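Local coordinates for vascular protein tyrosine phosphatase 1 (Rattus norvegicus, PDB 3I36) that probably hydrolyses phosphotyrosine in proteins, as the catalytic domain of a receptor-type protein tyrosine phosphatase, at residues A[207-211]-A[250-254]. Residues are numbered along the deposited sequence; the frame is centred on the assembly and turned at random.
Sequences SWPDH and RTGTF
W208 and R250 lie flat against each other where two catalytic elements of the protein tyrosine phosphatase fold meet: the WPD loop, here in 207-211, and the P-loop arginine at the start of helix 249-267. The evidence for stacking is direct: guanidinium and indole planes are 9° apart, with centres separated by 4.0 Å. The arginine chain, extended from CG to NE, runs along one indole face in the direction opposite to the tryptophan side chain. Its aliphatic part supplies a CH-pi contact, R250 CG sitting 3.5 Å from the centroid of the W208 six-membered ring and only 14° off the normal. Further along, R250 CZ lies past the CG-CD1 rim of the five-membered ring in an off-centre cation-pi contact, and R250 NE approaches W208 CD1 to 3.3 Å. With W208 CG anti to the backbone N (chi1 -161°), the indole is laid alongside the arginine chain. At the far edge, near the ring plane, W208 CH2 meets T253 CG2 at 3.9 Å. Other bonds hold the guanidinium from outside the stack: R250 NH1 forms a salt bridge with E148 and R250 NH2 a hydrogen bond to L143 O. An alanine at W208 would probably strip the R250 chain of its flat neighbour and leave a gap beside T253 CG2, with the guanidinium held by its polar bonds alone. R250, like D210, probably binds substrate, and its side chain comes within about 4 Å of that of the probable nucleophile C244; the stack therefore joins the WPD loop to the phosphate-binding site. P209 O also comes within 3.3 Å of R250 NH1, but the angle is too poor for a hydrogen bond.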
loop_
_atom_site.group_PDB
_atom_site.type_symbol
_atom_site.label_atom_id
_atom_site.label_comp_id
_atom_site.label_asym_id
_atom_site.label_seq_id
_atom_site.Cartn_x
_atom_site.Cartn_y
_atom_site.Cartn_z
ATOM N N SER A 207 2.235 -13.288 -5.714
ATOM C CA SER A 207 3.513 -13.944 -5.931
ATOM C C SER A 207 4.687 -13.305 -5.202
ATOM O O SER A 207 5.831 -13.587 -5.503
ATOM C CB SER A 207 3.808 -14.045 -7.429
ATOM O OG SER A 207 3.804 -12.769 -8.035
ATOM N N TRP A 208 4.418 -12.451 -4.230
ATOM C CA TRP A 208 5.503 -11.975 -3.402
ATOM C C TRP A 208 6.032 -13.170 -2.605
ATOM O O TRP A 208 5.248 -13.916 -2.022
ATOM C CB TRP A 208 4.997 -10.906 -2.448
ATOM C CG TRP A 208 6.084 -10.074 -1.892
ATOM C CD1 TRP A 208 7.052 -10.470 -1.023
ATOM C CD2 TRP A 208 6.325 -8.692 -2.168
ATOM N NE1 TRP A 208 7.885 -9.414 -0.735
ATOM C CE2 TRP A 208 7.452 -8.308 -1.417
ATOM C CE3 TRP A 208 5.688 -7.735 -2.968
ATOM C CZ2 TRP A 208 7.969 -7.012 -1.458
ATOM C CZ3 TRP A 208 6.192 -6.453 -2.998
ATOM C CH2 TRP A 208 7.326 -6.103 -2.252
ATOM N N PRO A 209 7.364 -13.353 -2.562
ATOM C CA PRO A 209 7.877 -14.561 -1.903
ATOM C C PRO A 209 7.479 -14.580 -0.430
ATOM O O PRO A 209 7.298 -13.530 0.163
ATOM C CB PRO A 209 9.395 -14.426 -2.047
ATOM C CG PRO A 209 9.601 -13.459 -3.194
ATOM C CD PRO A 209 8.445 -12.505 -3.098
ATOM N N ASP A 210 7.335 -15.765 0.148
ATOM C CA ASP A 210 6.960 -15.871 1.548
ATOM C C ASP A 210 8.018 -15.224 2.416
ATOM O O ASP A 210 7.719 -14.684 3.473
ATOM C CB ASP A 210 6.754 -17.332 1.940
ATOM C CG ASP A 210 5.433 -17.878 1.444
ATOM O OD1 ASP A 210 4.557 -17.064 1.081
ATOM O OD2 ASP A 210 5.265 -19.114 1.418
ATOM N N HIS A 211 9.260 -15.274 1.953
ATOM C CA HIS A 211 10.361 -14.623 2.645
ATOM C C HIS A 211 11.131 -13.754 1.669
ATOM O O HIS A 211 11.348 -14.136 0.517
ATOM C CB HIS A 211 11.297 -15.664 3.258
ATOM C CG HIS A 211 10.620 -16.580 4.225
ATOM N ND1 HIS A 211 10.088 -17.794 3.851
ATOM C CD2 HIS A 211 10.368 -16.449 5.548
ATOM C CE1 HIS A 211 9.547 -18.379 4.905
ATOM N NE2 HIS A 211 9.704 -17.583 5.948
ATOM N N ARG A 250 5.492 -4.520 2.173
ATOM C CA ARG A 250 5.185 -4.646 0.757
ATOM C C ARG A 250 4.390 -3.446 0.274
ATOM O O ARG A 250 4.614 -2.921 -0.815
ATOM C CB ARG A 250 4.376 -5.910 0.544
ATOM C CG ARG A 250 5.154 -7.140 0.896
ATOM C CD ARG A 250 4.307 -8.372 0.717
ATOM N NE ARG A 250 4.968 -9.518 1.333
ATOM C CZ ARG A 250 4.459 -10.742 1.358
ATOM N NH1 ARG A 250 5.117 -11.740 1.950
ATOM N NH2 ARG A 250 3.292 -10.967 0.782
ATOM N N THR A 251 3.474 -3.006 1.120
ATOM C CA THR A 251 2.619 -1.874 0.800
ATOM C C THR A 251 3.455 -0.637 0.558
ATOM O O THR A 251 3.280 0.045 -0.446
ATOM C CB THR A 251 1.616 -1.638 1.929
ATOM O OG1 THR A 251 0.638 -2.681 1.882
ATOM C CG2 THR A 251 0.932 -0.278 1.783
ATOM N N GLY A 252 4.368 -0.356 1.477
ATOM C CA GLY A 252 5.210 0.822 1.350
ATOM C C GLY A 252 6.101 0.690 0.140
ATOM O O GLY A 252 6.372 1.654 -0.559
ATOM N N THR A 253 6.579 -0.524 -0.099
ATOM C CA THR A 253 7.432 -0.772 -1.246
ATOM C C THR A 253 6.668 -0.481 -2.531
ATOM O O THR A 253 7.152 0.222 -3.407
ATOM C CB THR A 253 7.962 -2.216 -1.223
ATOM O OG1 THR A 253 8.689 -2.415 -0.008
ATOM C CG2 THR A 253 8.888 -2.485 -2.403
ATOM N N PHE A 254 5.456 -0.998 -2.624
ATOM C CA PHE A 254 4.660 -0.770 -3.809
ATOM C C PHE A 254 4.396 0.727 -4.001
ATOM O O PHE A 254 4.542 1.274 -5.099
ATOM C CB PHE A 254 3.342 -1.503 -3.696
ATOM C CG PHE A 254 2.415 -1.210 -4.830
ATOM C CD1 PHE A 254 2.499 -1.939 -6.001
ATOM C CD2 PHE A 254 1.504 -0.185 -4.742
ATOM C CE1 PHE A 254 1.672 -1.672 -7.058
ATOM C CE2 PHE A 254 0.667 0.098 -5.808
ATOM C CZ PHE A 254 0.756 -0.663 -6.968
#